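Local coordinates for alpha-L-rhamnosidase (Streptomyces avermitilis, PDB 3W5M), which hydrolyses terminal non-reducing alpha-L-rhamnose residues from alpha-L-rhamnosides such as citrus flavonoids and gum arabic, and binds L-rhamnose through a calcium-dependent carbohydrate-binding module, at residues D718-V723 and A772-E777; G699-W704 and F764-D769; F660-L665 and W704-A709; Y729-S734 and T786-R791; G691-G696 and D757-A762. All coordinates share one frame; numbering follows the deposited sequence.

Contact 1. Residues D718-V723 and A772-E777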
# COMPACT_ATOMS: atom_id res chain seq x y z
N ASP A 718 -2.76 -16.71 15.92
CA ASP A 718 -2.78 -17.01 14.50
C ASP A 718 -1.38 -17.04 13.88
O ASP A 718 -1.20 -17.64 12.83
CB ASP A 718 -3.65 -15.95 13.76
CG ASP A 718 -5.14 -16.13 14.02
OD1 ASP A 718 -5.58 -17.20 14.51
OD2 ASP A 718 -5.90 -15.18 13.72
N ALA A 719 -0.41 -16.40 14.54
CA ALA A 719 0.97 -16.26 14.03
C ALA A 719 1.85 -17.39 14.56
O ALA A 719 2.76 -17.83 13.88
CB ALA A 719 1.56 -14.92 14.46
N LEU A 720 1.54 -17.89 15.76
CA LEU A 720 2.51 -18.78 16.42
C LEU A 720 2.94 -20.04 15.63
O LEU A 720 4.13 -20.30 15.55
CB LEU A 720 2.15 -19.06 17.91
CG LEU A 720 3.25 -19.72 18.76
CD1 LEU A 720 4.53 -18.89 18.80
CD2 LEU A 720 2.74 -20.01 20.17
N PRO A 721 2.01 -20.78 14.97
CA PRO A 721 2.44 -21.93 14.14
C PRO A 721 3.39 -21.57 12.97
O PRO A 721 4.34 -22.32 12.69
CB PRO A 721 1.12 -22.50 13.61
CG PRO A 721 0.10 -22.04 14.62
CD PRO A 721 0.53 -20.67 15.02
N SER A 722 3.15 -20.44 12.30
CA SER A 722 4.07 -19.97 11.24
C SER A 722 5.44 -19.58 11.83
O SER A 722 6.46 -19.78 11.18
CB SER A 722 3.48 -18.79 10.44
OG SER A 722 3.40 -17.62 11.25
N VAL A 723 5.43 -19.07 13.06
CA VAL A 723 6.65 -18.68 13.78
C VAL A 723 7.47 -19.95 14.09
O VAL A 723 8.67 -19.98 13.84
CB VAL A 723 6.31 -17.87 15.06
CG1 VAL A 723 7.52 -17.74 15.99
CG2 VAL A 723 5.80 -16.48 14.69
N ALA A 772 9.09 -17.35 22.55
CA ALA A 772 8.89 -17.74 23.96
C ALA A 772 7.92 -16.78 24.66
O ALA A 772 7.08 -17.21 25.46
CB ALA A 772 10.22 -17.80 24.72
N ARG A 773 8.04 -15.50 24.35
CA ARG A 773 7.17 -14.48 24.92
C ARG A 773 5.72 -14.71 24.48
O ARG A 773 4.80 -14.59 25.29
CB ARG A 773 7.66 -13.08 24.56
CG ARG A 773 9.00 -12.68 25.19
CD ARG A 773 9.27 -11.20 24.96
NE ARG A 773 10.68 -10.92 24.67
CZ ARG A 773 11.12 -9.76 24.20
NH1 ARG A 773 10.26 -8.75 23.97
NH2 ARG A 773 12.42 -9.59 23.97
N MET A 774 5.54 -15.07 23.20
CA MET A 774 4.20 -15.38 22.65
C MET A 774 3.59 -16.61 23.32
O MET A 774 2.42 -16.58 23.72
CB MET A 774 4.27 -15.64 21.14
CG MET A 774 4.63 -14.41 20.33
SD MET A 774 4.60 -14.79 18.57
CE MET A 774 5.19 -13.24 17.88
N ALA A 775 4.38 -17.69 23.41
CA ALA A 775 3.91 -18.94 24.02
C ALA A 775 3.43 -18.63 25.43
O ALA A 775 2.36 -19.11 25.85
CB ALA A 775 5.04 -19.97 24.06
N THR A 776 4.21 -17.81 26.13
CA THR A 776 3.93 -17.39 27.50
C THR A 776 2.60 -16.61 27.59
O THR A 776 1.74 -16.95 28.38
CB THR A 776 5.11 -16.59 28.10
OG1 THR A 776 6.26 -17.44 28.16
CG2 THR A 776 4.82 -16.07 29.49
N GLU A 777 2.44 -15.59 26.76
CA GLU A 777 1.17 -14.84 26.75
C GLU A 777 -0.05 -15.71 26.46
O GLU A 777 -1.13 -15.46 26.97
CB GLU A 777 1.23 -13.66 25.79
CG GLU A 777 2.30 -12.63 26.15
CD GLU A 777 2.10 -11.97 27.52
OE1 GLU A 777 1.00 -11.45 27.79
OE2 GLU A 777 3.04 -11.98 28.34

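Contact 2. Residues G699-W704 and F764-D769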
# COMPACT_ATOMS: atom_id res chain seq x y z
N GLY A 699 7.36 -11.76 10.22
CA GLY A 699 6.38 -12.79 10.64
C GLY A 699 6.29 -13.02 12.15
O GLY A 699 5.28 -13.54 12.63
N VAL A 700 7.36 -12.68 12.88
CA VAL A 700 7.42 -12.73 14.34
C VAL A 700 7.25 -11.34 14.98
O VAL A 700 6.46 -11.16 15.94
CB VAL A 700 8.79 -13.32 14.81
CG1 VAL A 700 8.68 -13.76 16.27
CG2 VAL A 700 9.24 -14.44 13.89
N THR A 701 7.95 -10.34 14.45
CA THR A 701 8.04 -9.03 15.09
C THR A 701 6.78 -8.20 14.91
O THR A 701 6.44 -7.40 15.76
CB THR A 701 9.21 -8.17 14.58
OG1 THR A 701 9.08 -7.99 13.17
CG2 THR A 701 10.57 -8.86 14.85
N VAL A 702 6.12 -8.39 13.79
CA VAL A 702 4.90 -7.60 13.52
C VAL A 702 3.70 -8.09 14.40
O VAL A 702 2.99 -7.25 14.98
CB VAL A 702 4.61 -7.53 12.01
CG1 VAL A 702 3.33 -6.76 11.78
CG2 VAL A 702 5.74 -6.75 11.28
N PRO A 703 3.47 -9.41 14.52
CA PRO A 703 2.47 -9.83 15.51
C PRO A 703 2.81 -9.35 16.91
O PRO A 703 1.93 -8.91 17.67
CB PRO A 703 2.51 -11.36 15.42
CG PRO A 703 2.94 -11.63 14.02
CD PRO A 703 3.89 -10.54 13.67
N TRP A 704 4.10 -9.39 17.28
CA TRP A 704 4.45 -8.92 18.61
C TRP A 704 4.21 -7.43 18.78
O TRP A 704 3.70 -7.00 19.82
CB TRP A 704 5.92 -9.26 18.95
CG TRP A 704 6.23 -8.98 20.38
CD1 TRP A 704 7.02 -7.98 20.87
CD2 TRP A 704 5.71 -9.69 21.52
NE1 TRP A 704 7.05 -8.03 22.26
CE2 TRP A 704 6.26 -9.06 22.68
CE3 TRP A 704 4.85 -10.79 21.68
CZ2 TRP A 704 5.96 -9.50 23.99
CZ3 TRP A 704 4.55 -11.23 22.98
CH2 TRP A 704 5.11 -10.58 24.12
N PHE A 764 17.91 -14.42 14.48
CA PHE A 764 17.51 -15.78 14.81
C PHE A 764 17.19 -15.91 16.31
O PHE A 764 16.11 -16.39 16.70
CB PHE A 764 18.63 -16.75 14.34
CG PHE A 764 18.39 -18.23 14.62
CD1 PHE A 764 17.11 -18.77 14.78
CD2 PHE A 764 19.47 -19.10 14.68
CE1 PHE A 764 16.93 -20.12 15.00
CE2 PHE A 764 19.29 -20.46 14.89
CZ PHE A 764 18.02 -20.98 15.05
N ALA A 765 18.12 -15.47 17.16
CA ALA A 765 17.93 -15.43 18.61
C ALA A 765 16.71 -14.62 18.99
O ALA A 765 15.92 -15.07 19.82
CB ALA A 765 19.16 -14.84 19.30
N HIS A 766 16.58 -13.42 18.42
CA HIS A 766 15.48 -12.52 18.76
C HIS A 766 14.12 -13.16 18.43
O HIS A 766 13.15 -13.01 19.20
CB HIS A 766 15.61 -11.19 18.02
CG HIS A 766 14.62 -10.15 18.46
ND1 HIS A 766 14.53 -9.70 19.76
CD2 HIS A 766 13.69 -9.45 17.75
CE1 HIS A 766 13.60 -8.76 19.84
NE2 HIS A 766 13.07 -8.60 18.64
N SER A 767 14.05 -13.82 17.27
CA SER A 767 12.85 -14.56 16.90
C SER A 767 12.53 -15.69 17.89
O SER A 767 11.36 -15.89 18.24
CB SER A 767 12.93 -15.09 15.47
OG SER A 767 12.73 -14.02 14.59
N ALA A 768 13.55 -16.41 18.36
CA ALA A 768 13.34 -17.43 19.39
C ALA A 768 12.82 -16.83 20.70
O ALA A 768 11.95 -17.41 21.37
CB ALA A 768 14.64 -18.21 19.64
N ASP A 769 13.37 -15.67 21.06
CA ASP A 769 13.00 -14.91 22.27
C ASP A 769 11.53 -14.51 22.16
O ASP A 769 10.74 -14.73 23.09
CB ASP A 769 13.89 -13.66 22.36
CG ASP A 769 13.62 -12.80 23.59
OD1 ASP A 769 12.72 -13.09 24.41
OD2 ASP A 769 14.35 -11.80 23.75

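Contact 3. Residues F660-L665 and W704-A709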
# COMPACT_ATOMS: atom_id res chain seq x y z
N PHE A 660 -5.18 -3.41 9.45
CA PHE A 660 -4.33 -3.33 8.25
C PHE A 660 -3.22 -4.38 8.31
O PHE A 660 -3.02 -5.13 7.36
CB PHE A 660 -3.70 -1.93 8.08
CG PHE A 660 -3.11 -1.69 6.70
CD1 PHE A 660 -3.94 -1.50 5.58
CD2 PHE A 660 -1.73 -1.63 6.53
CE1 PHE A 660 -3.40 -1.26 4.31
CE2 PHE A 660 -1.17 -1.40 5.28
CZ PHE A 660 -2.01 -1.21 4.16
N LEU A 661 -2.52 -4.44 9.44
CA LEU A 661 -1.42 -5.41 9.57
C LEU A 661 -1.89 -6.83 9.86
O LEU A 661 -1.21 -7.76 9.47
CB LEU A 661 -0.34 -4.92 10.55
CG LEU A 661 0.23 -3.58 10.06
CD1 LEU A 661 1.13 -3.06 11.16
CD2 LEU A 661 0.96 -3.70 8.72
N THR A 662 -3.03 -6.99 10.53
CA THR A 662 -3.70 -8.31 10.59
C THR A 662 -3.92 -8.89 9.21
O THR A 662 -3.58 -10.04 8.95
CB THR A 662 -5.04 -8.27 11.39
OG1 THR A 662 -4.77 -7.85 12.73
CG2 THR A 662 -5.71 -9.66 11.44
N LYS A 663 -4.50 -8.09 8.32
CA LYS A 663 -4.71 -8.48 6.94
C LYS A 663 -3.37 -8.83 6.28
O LYS A 663 -3.24 -9.87 5.62
CB LYS A 663 -5.40 -7.34 6.17
CG LYS A 663 -5.70 -7.67 4.72
CD LYS A 663 -4.54 -7.24 3.84
CE LYS A 663 -4.88 -7.40 2.38
NZ LYS A 663 -3.70 -7.05 1.58
N TRP A 664 -2.37 -7.97 6.45
CA TRP A 664 -1.09 -8.20 5.79
C TRP A 664 -0.42 -9.51 6.30
O TRP A 664 0.20 -10.23 5.54
CB TRP A 664 -0.12 -7.03 5.93
CG TRP A 664 1.19 -7.32 5.23
CD1 TRP A 664 1.42 -7.36 3.88
CD2 TRP A 664 2.43 -7.67 5.86
NE1 TRP A 664 2.73 -7.68 3.64
CE2 TRP A 664 3.38 -7.87 4.83
CE3 TRP A 664 2.83 -7.83 7.18
CZ2 TRP A 664 4.71 -8.23 5.09
CZ3 TRP A 664 4.17 -8.16 7.45
CH2 TRP A 664 5.08 -8.39 6.39
N LEU A 665 -0.55 -9.78 7.58
CA LEU A 665 0.05 -11.03 8.11
C LEU A 665 -0.61 -12.27 7.54
O LEU A 665 0.03 -13.32 7.41
CB LEU A 665 0.01 -11.05 9.64
CG LEU A 665 0.95 -10.07 10.33
CD1 LEU A 665 0.49 -9.88 11.78
CD2 LEU A 665 2.38 -10.59 10.24
N TRP A 704 4.10 -9.39 17.28
CA TRP A 704 4.45 -8.92 18.61
C TRP A 704 4.21 -7.43 18.78
O TRP A 704 3.70 -7.00 19.82
CB TRP A 704 5.92 -9.26 18.95
CG TRP A 704 6.23 -8.98 20.38
CD1 TRP A 704 7.02 -7.98 20.87
CD2 TRP A 704 5.71 -9.69 21.52
NE1 TRP A 704 7.05 -8.03 22.26
CE2 TRP A 704 6.26 -9.06 22.68
CE3 TRP A 704 4.85 -10.79 21.68
CZ2 TRP A 704 5.96 -9.50 23.99
CZ3 TRP A 704 4.55 -11.23 22.98
CH2 TRP A 704 5.11 -10.58 24.12
N ALA A 705 4.56 -6.65 17.77
CA ALA A 705 4.30 -5.22 17.82
C ALA A 705 2.79 -4.93 17.97
O ALA A 705 2.41 -4.07 18.75
CB ALA A 705 4.91 -4.52 16.59
N LEU A 706 1.93 -5.67 17.26
CA LEU A 706 0.47 -5.49 17.39
C LEU A 706 0.01 -5.91 18.78
O LEU A 706 -0.79 -5.25 19.40
CB LEU A 706 -0.32 -6.26 16.33
CG LEU A 706 -0.12 -5.92 14.84
CD1 LEU A 706 -0.90 -6.84 13.90
CD2 LEU A 706 -0.51 -4.46 14.54
N TYR A 707 0.59 -6.98 19.29
CA TYR A 707 0.24 -7.38 20.64
C TYR A 707 0.60 -6.32 21.70
O TYR A 707 -0.22 -5.99 22.57
CB TYR A 707 0.84 -8.75 20.96
CG TYR A 707 0.49 -9.17 22.35
CD1 TYR A 707 -0.84 -9.53 22.66
CD2 TYR A 707 1.44 -9.20 23.36
CE1 TYR A 707 -1.19 -9.92 23.94
CE2 TYR A 707 1.09 -9.60 24.65
CZ TYR A 707 -0.23 -9.95 24.92
OH TYR A 707 -0.63 -10.34 26.18
N GLN A 708 1.82 -5.78 21.63
CA GLN A 708 2.23 -4.69 22.50
C GLN A 708 1.30 -3.45 22.42
O GLN A 708 0.91 -2.88 23.45
CB GLN A 708 3.68 -4.30 22.21
CG GLN A 708 4.63 -5.37 22.70
CD GLN A 708 4.57 -5.50 24.22
OE1 GLN A 708 4.74 -4.51 24.94
NE2 GLN A 708 4.28 -6.70 24.70
N ALA A 709 0.94 -3.05 21.20
CA ALA A 709 0.12 -1.84 21.04
C ALA A 709 -1.34 -2.04 21.39
O ALA A 709 -1.98 -1.14 21.96
CB ALA A 709 0.24 -1.28 19.61

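Contact 4. Residues Y729-S734 and T786-R791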
# COMPACT_ATOMS: atom_id res chain seq x y z
N TYR A 729 12.92 -23.72 10.17
CA TYR A 729 13.68 -23.34 8.98
C TYR A 729 15.03 -22.74 9.34
O TYR A 729 16.05 -23.09 8.75
CB TYR A 729 12.88 -22.34 8.10
CG TYR A 729 13.73 -21.72 7.01
CD1 TYR A 729 13.87 -22.33 5.76
CD2 TYR A 729 14.43 -20.52 7.24
CE1 TYR A 729 14.68 -21.77 4.77
CE2 TYR A 729 15.20 -19.94 6.25
CZ TYR A 729 15.33 -20.58 5.03
OH TYR A 729 16.12 -19.99 4.09
N LEU A 730 15.05 -21.83 10.31
CA LEU A 730 16.27 -21.12 10.64
C LEU A 730 17.30 -22.04 11.30
O LEU A 730 18.51 -21.89 11.08
CB LEU A 730 15.97 -19.95 11.57
CG LEU A 730 15.27 -18.73 10.93
CD1 LEU A 730 14.89 -17.76 12.03
CD2 LEU A 730 16.12 -18.04 9.85
N GLU A 731 16.83 -22.96 12.13
CA GLU A 731 17.74 -23.94 12.76
C GLU A 731 18.35 -24.88 11.72
O GLU A 731 19.54 -25.19 11.79
CB GLU A 731 17.00 -24.74 13.83
CG GLU A 731 17.85 -25.84 14.46
CD GLU A 731 17.44 -26.17 15.89
OE1 GLU A 731 16.22 -26.21 16.18
OE2 GLU A 731 18.35 -26.40 16.72
N LYS A 732 17.55 -25.31 10.75
CA LYS A 732 18.05 -26.15 9.66
C LYS A 732 19.11 -25.42 8.83
O LYS A 732 20.12 -26.01 8.43
CB LYS A 732 16.89 -26.61 8.78
CG LYS A 732 17.28 -27.67 7.77
CD LYS A 732 16.13 -27.99 6.83
CE LYS A 732 16.54 -29.02 5.79
NZ LYS A 732 15.67 -28.90 4.59
N HIS A 733 18.90 -24.13 8.58
CA HIS A 733 19.85 -23.29 7.84
C HIS A 733 20.79 -22.48 8.74
O HIS A 733 20.89 -21.24 8.66
CB HIS A 733 19.08 -22.42 6.83
CG HIS A 733 18.28 -23.23 5.87
ND1 HIS A 733 18.70 -23.48 4.59
CD2 HIS A 733 17.13 -23.92 6.04
CE1 HIS A 733 17.82 -24.25 3.98
NE2 HIS A 733 16.85 -24.54 4.84
N SER A 734 21.50 -23.21 9.61
CA SER A 734 22.50 -22.65 10.52
C SER A 734 23.50 -23.76 10.90
O SER A 734 23.20 -24.94 10.73
CB SER A 734 21.85 -22.07 11.78
OG SER A 734 21.21 -23.11 12.48
N THR A 786 12.39 -20.97 24.97
CA THR A 786 13.31 -20.31 25.88
C THR A 786 14.67 -20.99 25.81
O THR A 786 15.71 -20.32 25.83
CB THR A 786 12.76 -20.33 27.32
OG1 THR A 786 11.57 -19.54 27.37
CG2 THR A 786 13.76 -19.71 28.28
N ASP A 787 14.65 -22.32 25.74
CA ASP A 787 15.86 -23.12 25.63
C ASP A 787 16.59 -22.83 24.32
O ASP A 787 17.83 -22.69 24.30
CB ASP A 787 15.52 -24.61 25.74
CG ASP A 787 16.69 -25.52 25.33
OD1 ASP A 787 17.77 -25.43 25.96
OD2 ASP A 787 16.53 -26.31 24.37
N LEU A 788 15.83 -22.74 23.22
CA LEU A 788 16.41 -22.36 21.92
C LEU A 788 17.09 -21.01 21.99
O LEU A 788 18.20 -20.88 21.50
CB LEU A 788 15.36 -22.36 20.82
CG LEU A 788 15.87 -21.89 19.45
CD1 LEU A 788 16.99 -22.79 18.91
CD2 LEU A 788 14.72 -21.83 18.45
N PHE A 789 16.40 -20.01 22.54
CA PHE A 789 16.94 -18.66 22.74
C PHE A 789 18.24 -18.68 23.53
O PHE A 789 19.24 -18.10 23.09
CB PHE A 789 15.94 -17.72 23.42
CG PHE A 789 16.49 -16.36 23.75
CD1 PHE A 789 17.13 -15.59 22.78
CD2 PHE A 789 16.37 -15.84 25.03
CE1 PHE A 789 17.62 -14.33 23.08
CE2 PHE A 789 16.87 -14.58 25.34
CZ PHE A 789 17.51 -13.82 24.36
N THR A 790 18.22 -19.35 24.69
CA THR A 790 19.43 -19.55 25.54
C THR A 790 20.62 -20.09 24.72
O THR A 790 21.74 -19.60 24.83
CB THR A 790 19.13 -20.55 26.67
OG1 THR A 790 18.02 -20.08 27.44
CG2 THR A 790 20.35 -20.70 27.61
N ARG A 791 20.36 -21.11 23.90
CA ARG A 791 21.42 -21.75 23.12
C ARG A 791 21.98 -20.88 22.00
O ARG A 791 23.19 -20.86 21.78
CB ARG A 791 21.00 -23.11 22.61
CG ARG A 791 20.87 -24.12 23.73
CD ARG A 791 20.60 -25.51 23.21
NE ARG A 791 19.24 -25.65 22.71
CZ ARG A 791 18.92 -25.76 21.43
NH1 ARG A 791 19.85 -25.74 20.49
NH2 ARG A 791 17.64 -25.89 21.08

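Contact 5. Residues G691-G696 and D757-A762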
# COMPACT_ATOMS: atom_id res chain seq x y z
N GLY A 691 13.77 -16.17 3.42
CA GLY A 691 14.71 -16.65 4.46
C GLY A 691 15.78 -15.65 4.86
O GLY A 691 16.86 -16.04 5.34
N VAL A 692 15.48 -14.36 4.74
CA VAL A 692 16.42 -13.32 5.01
C VAL A 692 16.20 -12.70 6.37
O VAL A 692 15.11 -12.14 6.65
CB VAL A 692 16.34 -12.21 3.94
CG1 VAL A 692 17.15 -10.98 4.34
CG2 VAL A 692 16.71 -12.76 2.57
N ALA A 693 17.26 -12.73 7.20
CA ALA A 693 17.26 -12.05 8.50
C ALA A 693 16.87 -10.58 8.48
O ALA A 693 17.44 -9.80 7.73
CB ALA A 693 18.63 -12.19 9.15
N GLY A 694 15.93 -10.21 9.35
CA GLY A 694 15.46 -8.84 9.50
C GLY A 694 14.35 -8.53 8.49
O GLY A 694 13.72 -7.47 8.57
N TRP A 695 14.15 -9.44 7.55
CA TRP A 695 13.10 -9.31 6.53
C TRP A 695 12.02 -10.34 6.91
O TRP A 695 11.02 -9.98 7.52
CB TRP A 695 13.69 -9.46 5.09
CG TRP A 695 14.06 -8.10 4.49
CD1 TRP A 695 13.40 -7.44 3.47
CD2 TRP A 695 15.09 -7.22 4.94
NE1 TRP A 695 13.98 -6.23 3.24
CE2 TRP A 695 15.02 -6.06 4.13
CE3 TRP A 695 16.11 -7.31 5.91
CZ2 TRP A 695 15.90 -4.98 4.28
CZ3 TRP A 695 16.99 -6.24 6.05
CH2 TRP A 695 16.88 -5.09 5.25
N GLY A 696 12.27 -11.62 6.64
CA GLY A 696 11.36 -12.69 6.99
C GLY A 696 10.91 -12.65 8.43
O GLY A 696 9.79 -13.09 8.76
N ASP A 757 26.54 -12.11 9.10
CA ASP A 757 26.37 -13.26 10.01
C ASP A 757 26.06 -12.84 11.46
O ASP A 757 25.30 -13.50 12.14
CB ASP A 757 27.56 -14.25 9.96
CG ASP A 757 28.91 -13.58 10.23
OD1 ASP A 757 29.11 -12.40 9.86
OD2 ASP A 757 29.80 -14.26 10.79
N VAL A 758 26.62 -11.72 11.90
CA VAL A 758 26.26 -11.11 13.19
C VAL A 758 24.77 -10.73 13.16
O VAL A 758 24.01 -11.05 14.08
CB VAL A 758 27.11 -9.86 13.49
CG1 VAL A 758 26.66 -9.15 14.76
CG2 VAL A 758 28.59 -10.23 13.60
N ILE A 759 24.36 -10.07 12.09
CA ILE A 759 22.95 -9.69 11.91
C ILE A 759 22.03 -10.89 11.89
O ILE A 759 21.01 -10.91 12.61
CB ILE A 759 22.72 -8.92 10.59
CG1 ILE A 759 23.47 -7.57 10.55
CG2 ILE A 759 21.22 -8.79 10.30
CD1 ILE A 759 23.22 -6.62 11.71
N ALA A 760 22.35 -11.88 11.07
CA ALA A 760 21.50 -13.03 10.89
C ALA A 760 21.37 -13.85 12.16
O ALA A 760 20.29 -14.30 12.50
CB ALA A 760 21.98 -13.89 9.74
N THR A 761 22.49 -14.05 12.87
CA THR A 761 22.42 -14.82 14.10
C THR A 761 21.66 -14.01 15.19
O THR A 761 20.90 -14.60 15.93
CB THR A 761 23.81 -15.31 14.56
OG1 THR A 761 24.46 -16.01 13.49
CG2 THR A 761 23.64 -16.29 15.70
N ALA A 762 21.82 -12.68 15.23
CA ALA A 762 21.10 -11.84 16.19
C ALA A 762 19.58 -11.94 15.97
O ALA A 762 18.79 -12.16 16.91
CB ALA A 762 21.57 -10.40 16.10

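Contact 1. Residues D718-V723 and A772-E777
L720 and M774 form the centre of an apolar join between helices 713-732 and 756-777, two neighbouring helices of the (alpha/alpha)6-barrel that makes up the catalytic domain of this family 78 glycoside hydrolase. The local segments run roughly antiparallel, at 142° between their directions, with axes 10.5 Å apart at closest approach. Van der Waals contact does all the work across the gap. The two long side chains slide past one another in opposite directions: L720 CD1 lies 4.0 Å from M774 CB and also meets the sulfur, while L720 CD2 lies 4.2 Å from A775 CA. The CG of L720 is anti to its backbone nitrogen (chi1 -167°), which carries both methyls across to helix 756-777. M774, extended beyond CG, passes V723 at a looser distance and continues to V700 and W704 of helix 698-710, so its thioether touches residues of both neighbouring helices.

Hydrogen bonding stays within each helix. A772 O takes both the amide and the hydroxyl of T776, from opposite faces of its plane. Next to the proline kink at P721, A719 O accepts V723 N and, on an in-plane lone pair, S722 OG at 2.7 Å.

Contact 2. Residues G699-W704 and F764-D769
V700 rests against S767 where helix 698-710 meets helix 756-777 inside the (alpha/alpha)6-barrel of the catalytic domain. The helices come close here, with the CA atoms of V700 and S767 only 6.3 Å apart, a spacing that the small serine side chain probably permits. Both methyls of the valine are used: CG2 sits 3.6 Å from S767 OG, and CG1 lies 3.9 Å from the carbonyl oxygen of the same serine. CG1 is anti to the backbone nitrogen of V700 (chi1 -163°), which places CG2 by the hydroxyl and CG1 by the carbonyl of S767. Beside this pair, the methyl CG2 of T701 approaches CD2 of H766 at 4.3 Å, coming in at the edge of the imidazole near its plane.

The polar ends are held by a second shell. S767 OG hydrogen-bonds to D697 OD1, just before the first segment, so the hydroxyl beside the valine methyl is satisfied despite its apolar neighbour. V700 is also covered by W726, L770 and M774. The side chain of T701 is about 9 Å from that of the rhamnose-binding W695. T701 OG1 hydrogen-bonds to N645 OD1, on the side away from H766.

Contact 3. Residues F660-L665 and W704-A709
Helices 658-671 and 698-710 pass each other nearly antiparallel here, their local directions 155° apart and their axes 11.1 Å apart at closest approach, the CA atoms of L661 and L706 being the nearest pair. At that spacing the join depends on one long side chain, L706, which reaches over to meet three residues on one side of the facing helix, L661, T662 and L665. Its CD1 methyl settles 3.9 Å from CB of L661 and 4.0 Å from CD1 of L665, one helical turn further on; the leucines L665 and L706 meet tip to tip. The other methyl, CD2, meets L661 CD1 at 4.0 Å, so both branches of L706 touch L661 as the two side chains cross obliquely. With CG anti to the carbonyl carbon (chi1 -63°) and the chain extended at chi2, 176°, L706 sends its CD1 into the angle between L661 and L665.

These helices belong to the (alpha/alpha)6-barrel of the catalytic domain, and L661, which also packs on I644 of helix 641-654, has its side chain about 10 Å from that of the rhamnose-binding D643. Replacing L706 by alanine takes away the branched tip and is likely to leave L661 and L665 without their partner, opening a gap between the helices. At the margin, T662 is brushed by L706 CD1, 4.0 Å from its N, with OG1 slightly farther. The threonine hydroxyl is occupied within its own helix by A658 O, while V715 of helix 713-732 covers L706 and T662 together.

Contact 4. Residues Y729-S734 and T786-R791
E731 and L788 mark the nearest backbone approach, their CA atoms 9.4 Å apart, between the last turn of helix 713-732 and the N-terminal half of helix 783-800. Both helices belong to the (alpha/alpha)6-barrel of the catalytic domain, and at this wide spacing only the ends of side chains meet, on a partly buried margin of the fold. H733 is the first residue to leave helical geometry, and S734 OG hydrogen-bonds back to E731 O from above the carbonyl plane.

E731 carries the contact from its side. Its CG is anti to the backbone nitrogen (chi1 176°) and the chain stays extended, which brings OE2 to 4.4 Å from CD1 of L788 and to 4.1 Å from NH1 of R791. The carboxylate oxygen lies at the edge of the guanidinium, near its plane, and the two flat groups are turned only 18° apart. The charges are opposite but the separation exceeds that of a salt bridge, so the attraction is probably a modest electrostatic one.

The bonded partner of R791 is in its own helix. Bent at chi3, R791 folds back toward D787 one turn earlier and forms a salt bridge there, helped by a weak, longer bond from NH2 to OD2. L788 continues inward onto A768 of helix 756-777. In the salt bridge R791 NE reaches D787 OD2 at 3.2 Å, lying above the carboxylate plane.

Contact 5. Residues G691-G696 and D757-A762
A693 presses its methyl group onto helix 756-777 at A760, where the loop leading into helix 698-710 comes closest to it. The CA atoms of the two alanines are 5.0 Å apart. The apolar contact is tight: A693 CB lies 3.5 Å from CA of A760, shorter than usual for two carbons, and 3.8 Å from its CB. I759 adds a flank, its CG2 methyl 4.4 Å from A693 CB, while the rest of its side chain leads away. Small residues on both sides let the loop lie almost against the helix backbone.

Hydrogen bonds shape each side separately. In the loop, V692 O accepts W695 N at 3.0 Å and also G696 N, closing a type II beta turn with A693 and G694 at its corners. G694 has positive phi (85°), and a CB there would be crowded by the indole of W695. Its amide and carbonyl are bound by D697 and N645. On the helix, D757 O takes the amide and the hydroxyl of T761 from opposite faces of its plane; T761 OG1 also bonds to R739 and Y800.

The turn ends at W695, which here hydrogen-bonds through NE1 to a Tris molecule. Packing of A693 on the helix probably helps to position the loop that carries W695. This tryptophan lies on a loop between helices 658-671 and 698-710 of the (alpha/alpha)6-barrel, and contributes to the rhamnose site.

From the N terminus, helix 658-671 is met first, and contact 3 closes the connection to helix 698-710, a span that contains the loop of contact 5. That loop, 691-696, packs forward against the start of helix 756-777. Contact 2 joins helix 698-710 to the middle of helix 756-777, and contact 1 brings helix 713-732 to the C-terminal end of helix 756-777; contact 4 extends the tie to helix 783-800. Contacts 1, 2, 4 and 5 all cross one another; contact 3 crosses 2 and 5 and closes before 1 and 4 open; none nests. M774 CE of contact 1 packs on V700 O of contact 2, and W704 is common to contacts 2 and 3.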